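Local coordinates for protein cystathionine gamma-lyase (Saccharomyces cerevisiae, PDB 1N8P) that belongs to the Cys/Met metabolism family of PLP-dependent enzymes and binds pyridoxal-5'-phosphate within a four-chain assembly, at residues 58-63 / 213-218; 122-125 / 129-132; 155-160 / 173-178; 184-189 / 255-260; 194-199 / 221-226. All coordinates share one frame; numbering follows the deposited sequence.

Contact 1: residues 58-63 / 213-218; sequences ENLERA and LGVLAT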
# COMPACT_ATOMS: atom_id res chain seq x y z
N GLU A 58 1.28 -13.98 11.12
CA GLU A 58 1.27 -14.52 12.48
C GLU A 58 0.39 -13.70 13.41
O GLU A 58 -0.49 -14.23 14.08
CB GLU A 58 2.69 -14.55 13.03
CG GLU A 58 2.82 -15.20 14.39
CD GLU A 58 4.15 -14.90 15.03
OE1 GLU A 58 4.33 -13.74 15.51
OE2 GLU A 58 5.02 -15.80 15.05
N ASN A 59 0.61 -12.40 13.46
CA ASN A 59 -0.21 -11.60 14.35
C ASN A 59 -1.67 -11.69 14.00
O ASN A 59 -2.50 -11.68 14.88
CB ASN A 59 0.23 -10.14 14.33
CG ASN A 59 1.49 -9.89 15.12
OD1 ASN A 59 1.78 -10.61 16.10
ND2 ASN A 59 2.24 -8.87 14.73
N LEU A 60 -1.99 -11.75 12.71
CA LEU A 60 -3.38 -11.85 12.28
C LEU A 60 -3.90 -13.13 12.84
O LEU A 60 -4.87 -13.14 13.60
CB LEU A 60 -3.47 -11.88 10.75
CG LEU A 60 -4.72 -12.48 10.08
CD1 LEU A 60 -5.93 -11.70 10.44
CD2 LEU A 60 -4.53 -12.53 8.56
N GLU A 61 -3.23 -14.21 12.48
CA GLU A 61 -3.56 -15.54 12.95
C GLU A 61 -3.84 -15.62 14.45
O GLU A 61 -4.81 -16.22 14.87
CB GLU A 61 -2.45 -16.50 12.54
CG GLU A 61 -2.33 -16.64 11.01
CD GLU A 61 -1.23 -17.55 10.60
OE1 GLU A 61 -0.40 -17.86 11.48
OE2 GLU A 61 -1.17 -17.96 9.42
N ARG A 62 -3.00 -15.00 15.26
CA ARG A 62 -3.19 -15.00 16.71
C ARG A 62 -4.50 -14.34 17.04
O ARG A 62 -5.29 -14.83 17.86
CB ARG A 62 -2.08 -14.21 17.40
CG ARG A 62 -0.69 -14.82 17.31
CD ARG A 62 0.29 -13.92 18.05
NE ARG A 62 1.66 -14.23 17.70
CZ ARG A 62 2.34 -15.27 18.18
NH1 ARG A 62 1.77 -16.11 19.04
NH2 ARG A 62 3.60 -15.47 17.79
N ALA A 63 -4.73 -13.19 16.41
CA ALA A 63 -5.97 -12.45 16.65
C ALA A 63 -7.19 -13.25 16.26
O ALA A 63 -8.09 -13.42 17.07
CB ALA A 63 -5.93 -11.11 15.91
N LEU A 213 -8.62 -13.17 1.61
CA LEU A 213 -7.79 -13.92 2.53
C LEU A 213 -8.71 -14.88 3.27
O LEU A 213 -9.88 -14.57 3.52
CB LEU A 213 -7.13 -12.93 3.49
CG LEU A 213 -6.27 -13.42 4.63
CD1 LEU A 213 -5.22 -12.41 4.92
CD2 LEU A 213 -7.11 -13.65 5.86
N GLY A 214 -8.20 -16.07 3.59
CA GLY A 214 -8.96 -17.04 4.35
C GLY A 214 -8.19 -17.46 5.60
O GLY A 214 -6.96 -17.41 5.64
N VAL A 215 -8.90 -17.82 6.65
CA VAL A 215 -8.21 -18.29 7.86
C VAL A 215 -8.98 -19.39 8.58
O VAL A 215 -10.21 -19.43 8.53
CB VAL A 215 -7.95 -17.17 8.87
CG1 VAL A 215 -6.97 -16.20 8.29
CG2 VAL A 215 -9.25 -16.48 9.27
N LEU A 216 -8.25 -20.27 9.25
CA LEU A 216 -8.87 -21.34 10.01
C LEU A 216 -8.30 -21.24 11.41
O LEU A 216 -7.30 -20.53 11.67
CB LEU A 216 -8.57 -22.71 9.36
CG LEU A 216 -7.42 -23.71 9.60
CD1 LEU A 216 -6.87 -24.24 8.25
CD2 LEU A 216 -6.30 -23.09 10.40
N ALA A 217 -8.97 -21.92 12.33
CA ALA A 217 -8.54 -21.99 13.72
C ALA A 217 -8.90 -23.39 14.25
O ALA A 217 -9.92 -23.99 13.83
CB ALA A 217 -9.20 -20.92 14.54
N THR A 218 -8.05 -23.91 15.12
CA THR A 218 -8.26 -25.21 15.77
C THR A 218 -7.46 -25.27 17.06
O THR A 218 -6.44 -24.59 17.23
CB THR A 218 -7.81 -26.39 14.93
OG1 THR A 218 -6.41 -26.29 14.70
CG2 THR A 218 -8.52 -26.42 13.61
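Leu60 and Leu213 meet in a small, wholly apolar helix-to-sheet contact, buried inside the domain that carries the large mixed sheet. The evidence is the set of atoms involved: no hydrogen bond crosses between helical residues 58-63 and residues 213-218, and only methyl groups come close. The two leucines reach toward each other tip to tip, with Leu60 CD2 lying 3.7 Å from Leu213 CD1. The same methyl, Leu60 CD2, is 3.9 Å from Leu213 CD2, so it faces both branches of its partner. A chi1 of 158° in Leu60 places CG anti to the backbone N and carries CD2 out from the helix toward the strand. Val215, two residues further on, adds a looser touch through its CG1, 4.4 Å from Leu60 CD2. Leu213 itself lies near the cofactor, its side chain about 7 Å from pyridoxal-5'-phosphate, and Leu60 approaches it from the side of helix 55-67. Strand 214-218 runs between strands 72-76 and 196-200 and is antiparallel to both. Ala75 of strand 72-76 touches both Leu60 and Val215, while helix 240-250 packs against the leucines through Ala243 on Leu60 and Thr246 on Leu213.

Contact 2: residues 122-125 / 129-132; sequences SFTN and NDLP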
# COMPACT_ATOMS: atom_id res chain seq x y z
N SER A 122 -19.88 -36.84 -0.99
CA SER A 122 -21.31 -37.09 -1.15
C SER A 122 -22.11 -35.96 -0.49
O SER A 122 -22.25 -35.90 0.73
CB SER A 122 -21.71 -38.47 -0.57
OG SER A 122 -21.20 -38.68 0.73
N PHE A 123 -22.61 -35.04 -1.32
CA PHE A 123 -23.37 -33.89 -0.85
C PHE A 123 -24.69 -34.35 -0.27
O PHE A 123 -25.39 -35.15 -0.87
CB PHE A 123 -23.66 -32.89 -1.97
CG PHE A 123 -22.41 -32.35 -2.63
CD1 PHE A 123 -21.85 -32.99 -3.72
CD2 PHE A 123 -21.82 -31.18 -2.16
CE1 PHE A 123 -20.70 -32.48 -4.33
CE2 PHE A 123 -20.66 -30.66 -2.76
CZ PHE A 123 -20.11 -31.31 -3.85
N THR A 124 -25.02 -33.83 0.90
CA THR A 124 -26.24 -34.20 1.58
C THR A 124 -26.93 -33.00 2.13
O THR A 124 -26.29 -32.12 2.68
CB THR A 124 -25.97 -35.11 2.77
OG1 THR A 124 -25.35 -36.31 2.31
CG2 THR A 124 -27.27 -35.41 3.51
N ASN A 125 -28.24 -32.96 1.99
CA ASN A 125 -29.02 -31.87 2.53
C ASN A 125 -29.55 -32.52 3.80
O ASN A 125 -29.49 -33.75 3.92
CB ASN A 125 -30.14 -31.53 1.57
CG ASN A 125 -30.94 -30.34 2.00
OD1 ASN A 125 -31.47 -30.30 3.11
ND2 ASN A 125 -31.04 -29.35 1.12
N ASN A 129 -29.96 -36.40 9.48
CA ASN A 129 -30.74 -37.59 9.14
C ASN A 129 -30.08 -38.50 8.11
O ASN A 129 -30.40 -39.69 8.04
CB ASN A 129 -32.13 -37.18 8.64
CG ASN A 129 -33.00 -36.64 9.75
OD1 ASN A 129 -33.35 -37.36 10.68
ND2 ASN A 129 -33.34 -35.37 9.65
N ASP A 130 -29.16 -37.98 7.32
CA ASP A 130 -28.51 -38.80 6.32
C ASP A 130 -27.05 -39.04 6.64
O ASP A 130 -26.37 -39.80 5.94
CB ASP A 130 -28.64 -38.14 4.95
CG ASP A 130 -30.08 -37.91 4.55
OD1 ASP A 130 -30.99 -38.47 5.21
OD2 ASP A 130 -30.31 -37.18 3.57
N LEU A 131 -26.58 -38.40 7.70
CA LEU A 131 -25.18 -38.54 8.08
C LEU A 131 -24.81 -39.95 8.51
O LEU A 131 -23.73 -40.43 8.19
CB LEU A 131 -24.81 -37.55 9.17
CG LEU A 131 -23.29 -37.52 9.41
CD1 LEU A 131 -22.57 -37.20 8.11
CD2 LEU A 131 -22.96 -36.51 10.50
N PRO A 132 -25.70 -40.65 9.24
CA PRO A 132 -25.38 -42.02 9.68
C PRO A 132 -25.29 -42.95 8.48
O PRO A 132 -24.31 -43.67 8.32
CB PRO A 132 -26.55 -42.36 10.60
CG PRO A 132 -27.66 -41.63 9.99
CD PRO A 132 -27.07 -40.29 9.65
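Asp130 lies against Thr124 where strand 122-124 turns back into helix 127-134, and its side chain can be followed outward atom by atom. CB comes first: it faces the methyl of the threonine, with Asp130 CB 3.4 Å from Thr124 CG2. One bond further, Asp130 CG is 3.9 Å from the same methyl, Thr124 CG2. The carboxylate then divides. Asp130 OD2 continues past the threonine, lying 3.5 Å from Thr124 CG2, and also approaches the main chain, where Asp130 OD2 is 3.5 Å from Asn125 O. Both of these oxygens are acceptors, so the approach is proximity and not a bond. The OD1 branch turns the other way, toward the carbonyl of Asn129, which, as another acceptor, offers it no hydrogen bond. The two side chains pass at a slant, and no hydrogen bond joins the segments, so the contact is mainly one methyl packed along the flank of an aspartate. Thr124 presents that methyl because its chi1 of -61° keeps OG1 beside the backbone N and sends CG2 to the far side. The backbones approach most closely at this same pair, their CA atoms 7.0 Å apart. The helix is kinked at Pro132, whose nitrogen has no hydrogen to give to the preceding turn, and Asn129 ND2 is hydrogen-bonded back to Asp126. Strand 122-124 is weakly bonded and is one of the two outermost strands of the large sheet within this chain, pairing with strand 95-99 through Ser122 and Thr124. Leu131 packs instead on Val97 of that strand and on Val160, Leu163 and Ile164 of helix 157-167.

Contact 3: residues 155-160 / 173-178; sequences TDIQKV and VILVVD. With PLP (pyridoxal-5'-phosphate), chain E.
Val160 and Leu175 cross at about a right angle, whereas Ile157 and Val177, one helical turn back and two strand residues on, meet obliquely. In the first pair the contact is made by one branch of the valine: Val160 CG1 is 3.7 Å from Leu175 CD1 and 4.2 Å from CD2 of the same leucine. That second branch also reaches the helix backbone, Leu175 CD2 being 3.9 Å from Ile157 O. In the second pair the isoleucine, straight at its outer bond (chi2 173°), lays its end across both methyls of the valine, Ile157 CD1 being 4.0 Å from Val177 CG1 and 4.1 Å from Val177 CG2. This is the helix-to-strand half of a beta-alpha-beta crossover: strand 139-144, helix 157-167 and strand 174-178 follow in order, and the two strands are parallel neighbours in the sheet. The helix start is marked by Asp156 as N-cap. Asp156 OD1 accepts from Lys159 N at 3.1 Å with an N-H...O angle of 165°, the donor standing 58° out of the carboxylate plane, and a weak bond comes from Gln158 N. Asp156 OD2 forms a salt bridge with Lys297. At the far end of the strand, Asp178 belongs to the pyridoxal-5'-phosphate pocket. Asp178 OD2 lies 3.7 Å from PLP N1, longer than a hydrogen bond but consistent with the aspartate that faces the pyridine nitrogen in fold-type I PLP enzymes, and Asp178 OD1 is hydrogen-bonded to Thr180 OG1.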
# COMPACT_ATOMS: atom_id res chain seq x y z
N THR A 155 -27.60 -25.38 11.52
CA THR A 155 -27.28 -26.77 11.84
C THR A 155 -26.67 -26.86 13.25
O THR A 155 -25.90 -25.98 13.68
CB THR A 155 -26.26 -27.40 10.84
OG1 THR A 155 -26.85 -27.50 9.53
CG2 THR A 155 -25.86 -28.78 11.28
N ASP A 156 -27.04 -27.92 13.97
CA ASP A 156 -26.53 -28.13 15.33
C ASP A 156 -25.15 -28.80 15.33
O ASP A 156 -25.01 -30.03 15.21
CB ASP A 156 -27.52 -28.97 16.15
CG ASP A 156 -27.28 -28.84 17.65
OD1 ASP A 156 -26.13 -28.98 18.10
OD2 ASP A 156 -28.26 -28.61 18.38
N ILE A 157 -24.13 -27.97 15.46
CA ILE A 157 -22.75 -28.45 15.47
C ILE A 157 -22.52 -29.58 16.49
O ILE A 157 -21.71 -30.47 16.26
CB ILE A 157 -21.80 -27.28 15.75
CG1 ILE A 157 -22.00 -26.23 14.66
CG2 ILE A 157 -20.35 -27.75 15.75
CD1 ILE A 157 -21.25 -24.94 14.87
N GLN A 158 -23.25 -29.55 17.61
CA GLN A 158 -23.12 -30.56 18.65
C GLN A 158 -23.75 -31.88 18.23
O GLN A 158 -23.09 -32.93 18.29
CB GLN A 158 -23.78 -30.07 19.94
CG GLN A 158 -23.39 -30.90 21.11
CD GLN A 158 -21.92 -30.97 21.23
OE1 GLN A 158 -21.29 -30.11 21.84
NE2 GLN A 158 -21.33 -31.98 20.62
N LYS A 159 -25.02 -31.85 17.82
CA LYS A 159 -25.68 -33.06 17.34
C LYS A 159 -24.79 -33.76 16.29
O LYS A 159 -24.62 -34.98 16.34
CB LYS A 159 -27.06 -32.73 16.74
CG LYS A 159 -28.20 -32.70 17.78
CD LYS A 159 -29.53 -32.38 17.13
CE LYS A 159 -30.74 -32.68 18.04
NZ LYS A 159 -30.83 -31.91 19.32
N VAL A 160 -24.21 -33.00 15.37
CA VAL A 160 -23.37 -33.60 14.35
C VAL A 160 -22.04 -34.08 14.91
O VAL A 160 -21.56 -35.13 14.50
CB VAL A 160 -23.12 -32.63 13.15
CG1 VAL A 160 -22.08 -33.21 12.21
CG2 VAL A 160 -24.40 -32.41 12.38
N VAL A 173 -12.58 -38.95 12.13
CA VAL A 173 -13.39 -38.11 11.27
C VAL A 173 -13.47 -36.72 11.86
O VAL A 173 -14.12 -36.52 12.87
CB VAL A 173 -14.82 -38.68 11.11
CG1 VAL A 173 -15.74 -37.68 10.43
CG2 VAL A 173 -14.76 -39.93 10.27
N ILE A 174 -12.78 -35.75 11.24
CA ILE A 174 -12.79 -34.37 11.71
C ILE A 174 -13.98 -33.60 11.13
O ILE A 174 -14.35 -33.77 9.97
CB ILE A 174 -11.50 -33.62 11.32
CG1 ILE A 174 -11.43 -33.45 9.80
CG2 ILE A 174 -10.28 -34.38 11.81
CD1 ILE A 174 -10.13 -32.87 9.34
N LEU A 175 -14.57 -32.76 11.95
CA LEU A 175 -15.70 -31.93 11.55
C LEU A 175 -15.25 -30.47 11.33
O LEU A 175 -14.71 -29.82 12.24
CB LEU A 175 -16.78 -31.98 12.65
CG LEU A 175 -18.02 -31.10 12.52
CD1 LEU A 175 -18.85 -31.59 11.37
CD2 LEU A 175 -18.82 -31.14 13.79
N VAL A 176 -15.47 -29.96 10.12
CA VAL A 176 -15.11 -28.57 9.83
C VAL A 176 -16.39 -27.74 9.68
O VAL A 176 -17.34 -28.19 9.05
CB VAL A 176 -14.30 -28.45 8.54
CG1 VAL A 176 -14.04 -27.03 8.26
CG2 VAL A 176 -12.98 -29.21 8.65
N VAL A 177 -16.42 -26.55 10.29
CA VAL A 177 -17.58 -25.66 10.18
C VAL A 177 -17.19 -24.30 9.60
O VAL A 177 -16.30 -23.62 10.13
CB VAL A 177 -18.25 -25.43 11.53
CG1 VAL A 177 -19.34 -24.40 11.40
CG2 VAL A 177 -18.86 -26.72 12.01
N ASP A 178 -17.85 -23.94 8.49
CA ASP A 178 -17.66 -22.68 7.76
C ASP A 178 -18.44 -21.67 8.54
O ASP A 178 -19.66 -21.67 8.47
CB ASP A 178 -18.25 -22.76 6.36
CG ASP A 178 -17.72 -21.68 5.44
OD1 ASP A 178 -17.79 -20.48 5.79
OD2 ASP A 178 -17.23 -22.03 4.35
N1 PLP E . -17.13 -19.68 1.43
C2 PLP E . -18.19 -18.85 1.77
C2A PLP E . -19.16 -19.44 2.78
C3 PLP E . -18.23 -17.52 1.10
O3 PLP E . -19.28 -16.77 1.52
C4 PLP E . -17.22 -17.14 0.17
C4A PLP E . -17.28 -15.81 -0.53
C5 PLP E . -16.13 -18.13 -0.10
C6 PLP E . -16.12 -19.36 0.54
C5A PLP E . -14.99 -17.72 -1.04
O4P PLP E . -13.88 -17.16 -0.37
P PLP E . -12.60 -16.76 -1.18
O1P PLP E . -11.82 -16.03 -0.22
O2P PLP E . -13.09 -15.88 -2.32
O3P PLP E . -12.09 -18.04 -1.64

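Contact 4: residues 184-189 / 255-260; sequences PYISNP and LRVRQA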
# COMPACT_ATOMS: atom_id res chain seq x y z
N PRO A 184 -16.53 -14.63 13.86
CA PRO A 184 -16.18 -14.88 15.25
C PRO A 184 -17.16 -14.25 16.26
O PRO A 184 -17.55 -14.88 17.22
CB PRO A 184 -14.77 -14.29 15.35
CG PRO A 184 -14.18 -14.70 14.01
CD PRO A 184 -15.32 -14.38 13.05
N TYR A 185 -17.58 -13.02 16.03
CA TYR A 185 -18.46 -12.35 16.96
C TYR A 185 -19.75 -13.09 17.35
O TYR A 185 -20.02 -13.31 18.52
CB TYR A 185 -18.83 -10.93 16.42
CG TYR A 185 -19.60 -10.12 17.44
CD1 TYR A 185 -19.02 -9.83 18.69
CD2 TYR A 185 -20.91 -9.71 17.21
CE1 TYR A 185 -19.72 -9.17 19.68
CE2 TYR A 185 -21.62 -9.05 18.21
CZ TYR A 185 -21.02 -8.79 19.45
OH TYR A 185 -21.69 -8.16 20.49
N ILE A 186 -20.56 -13.45 16.37
CA ILE A 186 -21.83 -14.11 16.60
C ILE A 186 -21.71 -15.55 17.06
O ILE A 186 -22.57 -16.02 17.78
CB ILE A 186 -22.71 -14.10 15.31
CG1 ILE A 186 -23.04 -12.66 14.93
CG2 ILE A 186 -24.01 -14.94 15.54
CD1 ILE A 186 -23.89 -12.56 13.70
N SER A 187 -20.67 -16.26 16.66
CA SER A 187 -20.56 -17.65 17.05
C SER A 187 -19.16 -18.22 17.06
O SER A 187 -18.26 -17.76 16.36
CB SER A 187 -21.44 -18.48 16.13
OG SER A 187 -21.38 -19.85 16.49
N ASN A 188 -18.98 -19.27 17.86
CA ASN A 188 -17.69 -19.95 18.00
C ASN A 188 -17.87 -21.46 17.91
O ASN A 188 -17.86 -22.15 18.95
CB ASN A 188 -17.05 -19.59 19.34
CG ASN A 188 -16.54 -18.18 19.38
OD1 ASN A 188 -16.32 -17.63 20.45
ND2 ASN A 188 -16.34 -17.58 18.22
N PRO A 189 -18.03 -21.99 16.68
CA PRO A 189 -18.23 -23.41 16.40
C PRO A 189 -17.35 -24.39 17.17
O PRO A 189 -17.78 -25.51 17.41
CB PRO A 189 -18.04 -23.49 14.88
CG PRO A 189 -18.57 -22.19 14.43
CD PRO A 189 -17.97 -21.22 15.41
N LEU A 255 -18.15 -4.12 16.33
CA LEU A 255 -19.08 -3.01 16.13
C LEU A 255 -19.86 -3.18 14.80
O LEU A 255 -21.07 -3.01 14.76
CB LEU A 255 -18.35 -1.67 16.13
CG LEU A 255 -17.65 -1.40 17.46
CD1 LEU A 255 -17.01 -0.02 17.43
CD2 LEU A 255 -18.65 -1.48 18.61
N ARG A 256 -19.18 -3.54 13.74
CA ARG A 256 -19.85 -3.74 12.45
C ARG A 256 -20.89 -4.84 12.50
O ARG A 256 -22.04 -4.61 12.20
CB ARG A 256 -18.84 -4.06 11.34
CG ARG A 256 -17.95 -2.92 10.98
CD ARG A 256 -17.09 -3.27 9.79
NE ARG A 256 -15.83 -3.91 10.12
CZ ARG A 256 -15.64 -5.22 10.14
NH1 ARG A 256 -16.64 -6.02 9.87
NH2 ARG A 256 -14.44 -5.73 10.38
N VAL A 257 -20.49 -6.04 12.87
CA VAL A 257 -21.40 -7.19 12.95
C VAL A 257 -22.58 -7.00 13.89
O VAL A 257 -23.66 -7.56 13.68
CB VAL A 257 -20.64 -8.40 13.40
CG1 VAL A 257 -21.58 -9.51 13.70
CG2 VAL A 257 -19.66 -8.81 12.31
N ARG A 258 -22.39 -6.20 14.93
CA ARG A 258 -23.45 -5.93 15.90
C ARG A 258 -24.53 -5.08 15.24
O ARG A 258 -25.71 -5.28 15.48
CB ARG A 258 -22.86 -5.17 17.11
CG ARG A 258 -23.78 -5.03 18.32
CD ARG A 258 -23.89 -6.34 19.05
NE ARG A 258 -24.91 -6.32 20.09
CZ ARG A 258 -25.38 -7.41 20.69
NH1 ARG A 258 -24.93 -8.61 20.34
NH2 ARG A 258 -26.31 -7.31 21.63
N GLN A 259 -24.11 -4.13 14.41
CA GLN A 259 -25.00 -3.22 13.73
C GLN A 259 -25.70 -3.89 12.53
O GLN A 259 -26.91 -3.78 12.35
CB GLN A 259 -24.20 -2.03 13.26
CG GLN A 259 -25.00 -0.98 12.55
CD GLN A 259 -25.91 -0.29 13.47
OE1 GLN A 259 -25.52 0.08 14.56
NE2 GLN A 259 -27.15 -0.09 13.05
N ALA A 260 -24.92 -4.58 11.72
CA ALA A 260 -25.46 -5.24 10.55
C ALA A 260 -26.55 -6.22 10.97
O ALA A 260 -27.52 -6.43 10.26
CB ALA A 260 -24.33 -5.95 9.79
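Val257 is the close-packed centre of this contact, for its CG1 methyl meets two side chains of the 184-189 segment. Val257 CG1 lies 3.6 Å from Tyr185 CD2, coming in at the edge of the ring near its plane, and 3.7 Å from Ile186 CG1. Tyrosine and valine slide past each other in opposite directions, while Ile186 crosses the valine at an oblique angle; Ile186 and Val257 are both buried. With CG of Tyr185 turned away from the backbone N (chi1 -172°), the ring is directed toward helix 253-271, which it meets with its edge. Helix 183-186 lies in the link between strands 174-178 and 196-200 of the large sheet, and the contact ties it to the long helix 253-271, which precedes strand 278-282 of the smaller sheet. The other side is partly exposed. Here Arg258, bent at chi2 (74°), brings its CD to 3.2 Å from Tyr185 OH, again near the ring plane. The Arg258 guanidinium is turned 87° from the Tyr185 ring, and Arg258 NH1 is 3.3 Å from Tyr185 OH, but the clear partner of that nitrogen is Asp301, through a salt bridge. Tyr185 also meets Phe8 edge-to-face. On the same helix, Leu255, Arg256 and Gln259 pack on the third subunit.

Contact 5: residues 194-199 / 221-226; sequences ADIVVH and KPLYER
Leu223 gives this contact more than half of its buried area, and the work is done by one methyl. Leu223 CD2 rests on the extended end of Ile196, 3.7 Å from Ile196 CD1 and 3.8 Å from Ile196 CG1, while Leu223 CG stands 4.1 Å from Ile196 CD1. Neither aligned nor perpendicular, the two side chains cross aslant. In Leu223 the first bond points CG away from the backbone N (chi1 -177°), directing the fork from the helix toward the sheet. Ile196 has second place in buried area: CG1 lies beside the backbone N, and chi2 of -176° keeps the chain straight, which carries CD1 outward to the leucine. Both residues are buried, and no hydrogen bond crosses between the segments. In the fold, strand 196-200 lies between a parallel neighbour, strand 174-178, and an antiparallel one, strand 214-218, the single reversed strand of a seven-stranded sheet like that of fold-type I PLP enzymes. Helix 221-234 follows strand 214-218 directly, so the chain turns back to pack against the strand beside the one it has just left. Asp195 comes third and lies at the margin, where Leu223 CD2 is 4.4 Å from Asp195 CB. Its carboxylate is engaged elsewhere: OD2 accepts a hydrogen bond from Leu175 N, near the start of the neighbouring strand 174-178. The second methyl of Leu223, CD1, lies over one face of the Arg226 guanidinium, 3.4 Å above the plane and offset toward its rim. Tyr224, next in the helix, stacks its ring on that of Tyr72.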
# COMPACT_ATOMS: atom_id res chain seq x y z
N ALA A 194 -16.29 -29.13 17.09
CA ALA A 194 -15.95 -28.88 15.71
C ALA A 194 -14.45 -28.96 15.80
O ALA A 194 -13.87 -28.50 16.78
CB ALA A 194 -16.41 -27.47 15.29
N ASP A 195 -13.82 -29.56 14.81
CA ASP A 195 -12.38 -29.71 14.86
C ASP A 195 -11.68 -28.56 14.18
O ASP A 195 -10.54 -28.23 14.53
CB ASP A 195 -11.98 -31.04 14.26
CG ASP A 195 -12.60 -32.20 14.98
OD1 ASP A 195 -12.25 -32.41 16.16
OD2 ASP A 195 -13.44 -32.90 14.39
N ILE A 196 -12.36 -27.94 13.22
CA ILE A 196 -11.80 -26.79 12.51
C ILE A 196 -12.87 -25.78 12.14
O ILE A 196 -13.98 -26.16 11.74
CB ILE A 196 -11.07 -27.19 11.20
CG1 ILE A 196 -10.27 -28.46 11.38
CG2 ILE A 196 -10.06 -26.14 10.83
CD1 ILE A 196 -9.47 -28.84 10.15
N VAL A 197 -12.52 -24.49 12.26
CA VAL A 197 -13.39 -23.37 11.90
C VAL A 197 -12.74 -22.72 10.71
O VAL A 197 -11.58 -22.31 10.80
CB VAL A 197 -13.43 -22.27 12.94
CG1 VAL A 197 -14.87 -22.00 13.30
CG2 VAL A 197 -12.60 -22.65 14.13
N VAL A 198 -13.47 -22.61 9.61
CA VAL A 198 -12.97 -21.99 8.38
C VAL A 198 -13.67 -20.64 8.16
O VAL A 198 -14.81 -20.46 8.56
CB VAL A 198 -13.25 -22.88 7.16
CG1 VAL A 198 -12.94 -22.15 5.91
CG2 VAL A 198 -12.41 -24.12 7.22
N HIS A 199 -12.97 -19.69 7.56
CA HIS A 199 -13.56 -18.39 7.28
C HIS A 199 -13.01 -17.86 6.00
O HIS A 199 -11.87 -18.13 5.63
CB HIS A 199 -13.19 -17.34 8.28
CG HIS A 199 -13.84 -17.48 9.61
ND1 HIS A 199 -15.02 -16.85 9.92
CD2 HIS A 199 -13.43 -18.10 10.74
CE1 HIS A 199 -15.31 -17.05 11.19
NE2 HIS A 199 -14.36 -17.81 11.71
N LYS A 221 -3.59 -29.44 18.31
CA LYS A 221 -2.21 -29.19 17.93
C LYS A 221 -1.62 -30.06 16.83
O LYS A 221 -0.79 -29.60 16.07
CB LYS A 221 -1.30 -29.28 19.14
CG LYS A 221 0.14 -28.93 18.87
CD LYS A 221 0.93 -29.03 20.17
CE LYS A 221 2.41 -28.84 19.99
NZ LYS A 221 3.14 -29.35 21.18
N PRO A 222 -2.01 -31.34 16.74
CA PRO A 222 -1.43 -32.17 15.67
C PRO A 222 -1.97 -31.83 14.30
O PRO A 222 -1.23 -31.87 13.32
CB PRO A 222 -1.80 -33.58 16.08
CG PRO A 222 -1.77 -33.51 17.55
CD PRO A 222 -2.49 -32.20 17.84
N LEU A 223 -3.26 -31.53 14.25
CA LEU A 223 -3.99 -31.17 13.02
C LEU A 223 -3.51 -29.81 12.56
O LEU A 223 -3.46 -29.50 11.36
CB LEU A 223 -5.49 -31.14 13.31
CG LEU A 223 -6.46 -30.86 12.15
CD1 LEU A 223 -6.05 -31.73 10.98
CD2 LEU A 223 -7.91 -31.13 12.56
N TYR A 224 -3.14 -28.99 13.53
CA TYR A 224 -2.66 -27.66 13.23
C TYR A 224 -1.28 -27.68 12.59
O TYR A 224 -1.02 -26.90 11.69
CB TYR A 224 -2.62 -26.82 14.50
CG TYR A 224 -1.69 -25.65 14.42
CD1 TYR A 224 -1.94 -24.58 13.57
CD2 TYR A 224 -0.53 -25.61 15.18
CE1 TYR A 224 -1.06 -23.50 13.49
CE2 TYR A 224 0.36 -24.54 15.11
CZ TYR A 224 0.08 -23.49 14.26
OH TYR A 224 0.98 -22.45 14.20
N GLU A 225 -0.41 -28.58 13.06
CA GLU A 225 0.97 -28.70 12.56
C GLU A 225 1.11 -29.37 11.19
O GLU A 225 2.04 -29.09 10.44
CB GLU A 225 1.82 -29.45 13.58
CG GLU A 225 2.11 -28.65 14.83
CD GLU A 225 2.85 -29.47 15.87
OE1 GLU A 225 3.64 -30.34 15.46
OE2 GLU A 225 2.63 -29.24 17.08
N ARG A 226 0.19 -30.27 10.87
CA ARG A 226 0.18 -30.91 9.56
C ARG A 226 -0.24 -29.80 8.60
O ARG A 226 0.50 -29.45 7.67
CB ARG A 226 -0.86 -32.03 9.53
CG ARG A 226 -0.40 -33.36 10.11
CD ARG A 226 -1.56 -34.19 10.63
NE ARG A 226 -2.71 -34.28 9.73
CZ ARG A 226 -3.92 -34.64 10.13
NH1 ARG A 226 -4.14 -34.95 11.41
NH2 ARG A 226 -4.93 -34.69 9.26

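Contact 1 opens first, on helix 55-67, and stays open while two local loops close inside it: contact 2, at the outer strand 122-124, then contact 3, which completes the crossover into strand 174-178. These two follow in series and touch where Leu131 meets Val160. Contacts 4 and 5 open next, before contact 1 closes on strand 214-218, so both cross it. Contact 5 closes on helix 221-234, nested within contact 4, which closes last on helix 253-271. Contacts 1, 2, 3 and 5 all reach the large sheet, and strand 196-200 of contact 5 pairs with the strands of contacts 1 and 3. Pro189 links contact 4 to contacts 3 and 5.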